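Long-range contact in putative phosphoenolpyruvate-dependent sugar phosphotransferase system (PTS) permease (Klebsiella pneumoniae subsp. pneumoniae, PDB 3MTQ), which probably serves as a IIA component of the mannose-type phosphotransferase system, relaying phosphoryl groups during sugar uptake: residues Y24-G30 against I50-Y56. Sequence-based numbering, arbitrary orientation.
Sequences YIFASHG and IHTLCAY
Over one face of the Phe26 ring sits the CG2 methyl of Ile50, 3.6 Å from the ring centroid and only 6° off its normal, a well-centred CH-pi contact. That branch is anti to the backbone N of Ile50, while Ile50 CG1 lies 4.0 Å from Tyr24 CB, and CD1 at the end of that branch comes back to the rim atom Phe26 CZ. The His51 ring brings an edge to the carbonyl of Tyr24, CD2 to O 3.5 Å, and meets Phe74 edge-to-face. At the far end His29 and Tyr56 run side by side with planes 37° apart, and His29 CD2 lies 3.7 Å from the edge atom Tyr56 CE2.

Segments 24-30 and 50-56 are parallel neighbours in the sheet, joined through helix 32-44 as a beta-alpha-beta crossover, part of the alpha/beta fold of mannose-type IIA domains. Six backbone hydrogen bonds, with donors alternating between the two strands, run from His51 N to Tyr24 O through Gly30 N to Ala55 O. Phe26, Ile50 and Thr52 face helix 32-44, whereas Ile25 and Leu53 turn to helix 63-72. Ala27, a single methyl, lets Val91 and Phe95 of helix 90-96 lie close to the strand, and its CB meets Leu53 CB.

Past the strand end, Gly30 takes a positive phi (73°) at which a side chain would jam against the preceding carbonyl. Ser28 OG, placed between its backbone N and carbonyl carbon, reaches Gly30 O at 2.7 Å from above the carbonyl plane and also bonds Ala33 N, so one small hydroxyl ties the turn to the start of helix 32-44. His29 ND1 is hydrogen-bonded to Asp85, which helps fix the rotation of the imidazole, and His29 O accepts Ser39 OG of the second subunit.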
loop_
_atom_site.group_PDB
_atom_site.type_symbol
_atom_site.label_atom_id
_atom_site.label_comp_id
_atom_site.label_asym_id
_atom_site.label_seq_id
_atom_site.Cartn_x
_atom_site.Cartn_y
_atom_site.Cartn_z
ATOM N N TYR A 24 -7.267 -14.481 4.124
ATOM C CA TYR A 24 -7.008 -13.042 4.031
ATOM C C TYR A 24 -7.895 -12.408 2.962
ATOM O O TYR A 24 -8.141 -13.015 1.888
ATOM C CB TYR A 24 -5.532 -12.768 3.702
ATOM C CG TYR A 24 -4.508 -13.491 4.566
ATOM C CD1 TYR A 24 -3.827 -12.828 5.588
ATOM C CD2 TYR A 24 -4.202 -14.825 4.341
ATOM C CE1 TYR A 24 -2.890 -13.481 6.358
ATOM C CE2 TYR A 24 -3.272 -15.492 5.115
ATOM C CZ TYR A 24 -2.618 -14.813 6.125
ATOM O OH TYR A 24 -1.686 -15.509 6.861
ATOM N N ILE A 25 -8.382 -11.200 3.252
ATOM C CA ILE A 25 -9.121 -10.393 2.292
ATOM C C ILE A 25 -8.358 -9.057 2.170
ATOM O O ILE A 25 -8.018 -8.400 3.203
ATOM C CB ILE A 25 -10.559 -10.091 2.700
ATOM C CG1 ILE A 25 -11.421 -11.342 2.712
ATOM C CG2 ILE A 25 -11.143 -8.995 1.762
ATOM C CD1 ILE A 25 -12.748 -11.146 3.458
ATOM N N PHE A 26 -8.006 -8.716 0.949
ATOM C CA PHE A 26 -7.539 -7.375 0.632
ATOM C C PHE A 26 -8.722 -6.661 0.061
ATOM O O PHE A 26 -9.347 -7.128 -0.946
ATOM C CB PHE A 26 -6.403 -7.300 -0.397
ATOM C CG PHE A 26 -5.121 -8.013 -0.021
ATOM C CD1 PHE A 26 -4.870 -8.498 1.269
ATOM C CD2 PHE A 26 -4.129 -8.144 -0.988
ATOM C CE1 PHE A 26 -3.674 -9.159 1.546
ATOM C CE2 PHE A 26 -2.933 -8.778 -0.699
ATOM C CZ PHE A 26 -2.709 -9.287 0.557
ATOM N N ALA A 27 -9.068 -5.540 0.691
ATOM C CA ALA A 27 -10.223 -4.756 0.283
ATOM C C ALA A 27 -9.875 -3.301 -0.019
ATOM O O ALA A 27 -9.285 -2.592 0.784
ATOM C CB ALA A 27 -11.352 -4.863 1.280
ATOM N N SER A 28 -10.199 -2.864 -1.221
ATOM C CA SER A 28 -9.814 -1.497 -1.646
ATOM C C SER A 28 -10.846 -0.791 -2.516
ATOM O O SER A 28 -11.689 -1.435 -3.165
ATOM C CB SER A 28 -8.459 -1.538 -2.378
ATOM O OG SER A 28 -8.607 -2.155 -3.686
ATOM N N HIS A 29 -10.741 0.544 -2.528
ATOM C CA HIS A 29 -11.324 1.367 -3.593
ATOM C C HIS A 29 -10.584 0.997 -4.859
ATOM O O HIS A 29 -9.386 1.083 -4.972
ATOM C CB HIS A 29 -11.144 2.874 -3.323
ATOM C CG HIS A 29 -11.870 3.394 -2.117
ATOM N ND1 HIS A 29 -11.401 3.219 -0.829
ATOM C CD2 HIS A 29 -12.974 4.169 -2.015
ATOM C CE1 HIS A 29 -12.223 3.814 0.016
ATOM N NE2 HIS A 29 -13.172 4.420 -0.676
ATOM N N GLY A 30 -11.280 0.524 -5.888
ATOM C CA GLY A 30 -10.551 0.259 -7.092
ATOM C C GLY A 30 -9.654 -0.964 -7.034
ATOM O O GLY A 30 -9.749 -1.800 -6.125
ATOM N N ILE A 50 -5.579 -15.657 -0.266
ATOM C CA ILE A 50 -5.835 -14.216 -0.289
ATOM C C ILE A 50 -6.929 -13.965 -1.294
ATOM O O ILE A 50 -6.811 -14.366 -2.452
ATOM C CB ILE A 50 -4.597 -13.406 -0.647
ATOM C CG1 ILE A 50 -3.466 -13.637 0.400
ATOM C CG2 ILE A 50 -4.973 -11.918 -0.769
ATOM C CD1 ILE A 50 -2.128 -12.943 0.067
ATOM N N HIS A 51 -7.993 -13.319 -0.853
ATOM C CA HIS A 51 -9.118 -12.971 -1.697
ATOM C C HIS A 51 -9.129 -11.491 -1.811
ATOM O O HIS A 51 -8.700 -10.775 -0.902
ATOM C CB HIS A 51 -10.410 -13.517 -1.100
ATOM C CG HIS A 51 -10.314 -14.976 -0.805
ATOM N ND1 HIS A 51 -10.706 -15.944 -1.709
ATOM C CD2 HIS A 51 -9.757 -15.634 0.237
ATOM C CE1 HIS A 51 -10.427 -17.137 -1.215
ATOM N NE2 HIS A 51 -9.846 -16.975 -0.038
ATOM N N THR A 52 -9.583 -10.983 -2.937
ATOM C CA THR A 52 -9.590 -9.532 -3.092
ATOM C C THR A 52 -11.006 -9.005 -3.276
ATOM O O THR A 52 -11.852 -9.611 -3.979
ATOM C CB THR A 52 -8.741 -9.060 -4.239
ATOM O OG1 THR A 52 -9.275 -9.603 -5.477
ATOM C CG2 THR A 52 -7.253 -9.381 -4.036
ATOM N N LEU A 53 -11.272 -7.871 -2.655
ATOM C CA LEU A 53 -12.492 -7.141 -2.917
ATOM C C LEU A 53 -12.109 -5.788 -3.505
ATOM O O LEU A 53 -11.474 -4.979 -2.844
ATOM C CB LEU A 53 -13.357 -6.981 -1.676
ATOM C CG LEU A 53 -14.759 -6.397 -1.928
ATOM C CD1 LEU A 53 -15.841 -6.972 -0.980
ATOM C CD2 LEU A 53 -14.790 -4.848 -1.966
ATOM N N CYS A 54 -12.502 -5.549 -4.758
ATOM C CA CYS A 54 -12.199 -4.273 -5.394
ATOM C C CYS A 54 -13.485 -3.486 -5.662
ATOM O O CYS A 54 -14.239 -3.789 -6.593
ATOM C CB CYS A 54 -11.421 -4.467 -6.687
ATOM S SG CYS A 54 -9.811 -5.198 -6.621
ATOM N N ALA A 55 -13.694 -2.451 -4.869
ATOM C CA ALA A 55 -14.905 -1.643 -4.851
ATOM C C ALA A 55 -14.971 -0.585 -5.939
ATOM O O ALA A 55 -13.965 -0.016 -6.341
ATOM C CB ALA A 55 -15.052 -0.954 -3.479
ATOM N N TYR A 56 -16.182 -0.324 -6.418
ATOM C CA TYR A 56 -16.419 0.745 -7.400
ATOM C C TYR A 56 -15.748 0.509 -8.749
ATOM O O TYR A 56 -15.410 1.463 -9.454
ATOM C CB TYR A 56 -15.992 2.103 -6.831
ATOM C CG TYR A 56 -16.548 2.326 -5.456
ATOM C CD1 TYR A 56 -17.901 2.303 -5.234
ATOM C CD2 TYR A 56 -15.717 2.556 -4.370
ATOM C CE1 TYR A 56 -18.413 2.494 -4.001
ATOM C CE2 TYR A 56 -16.238 2.745 -3.115
ATOM C CZ TYR A 56 -17.564 2.727 -2.933
ATOM O OH TYR A 56 -18.098 2.902 -1.697
#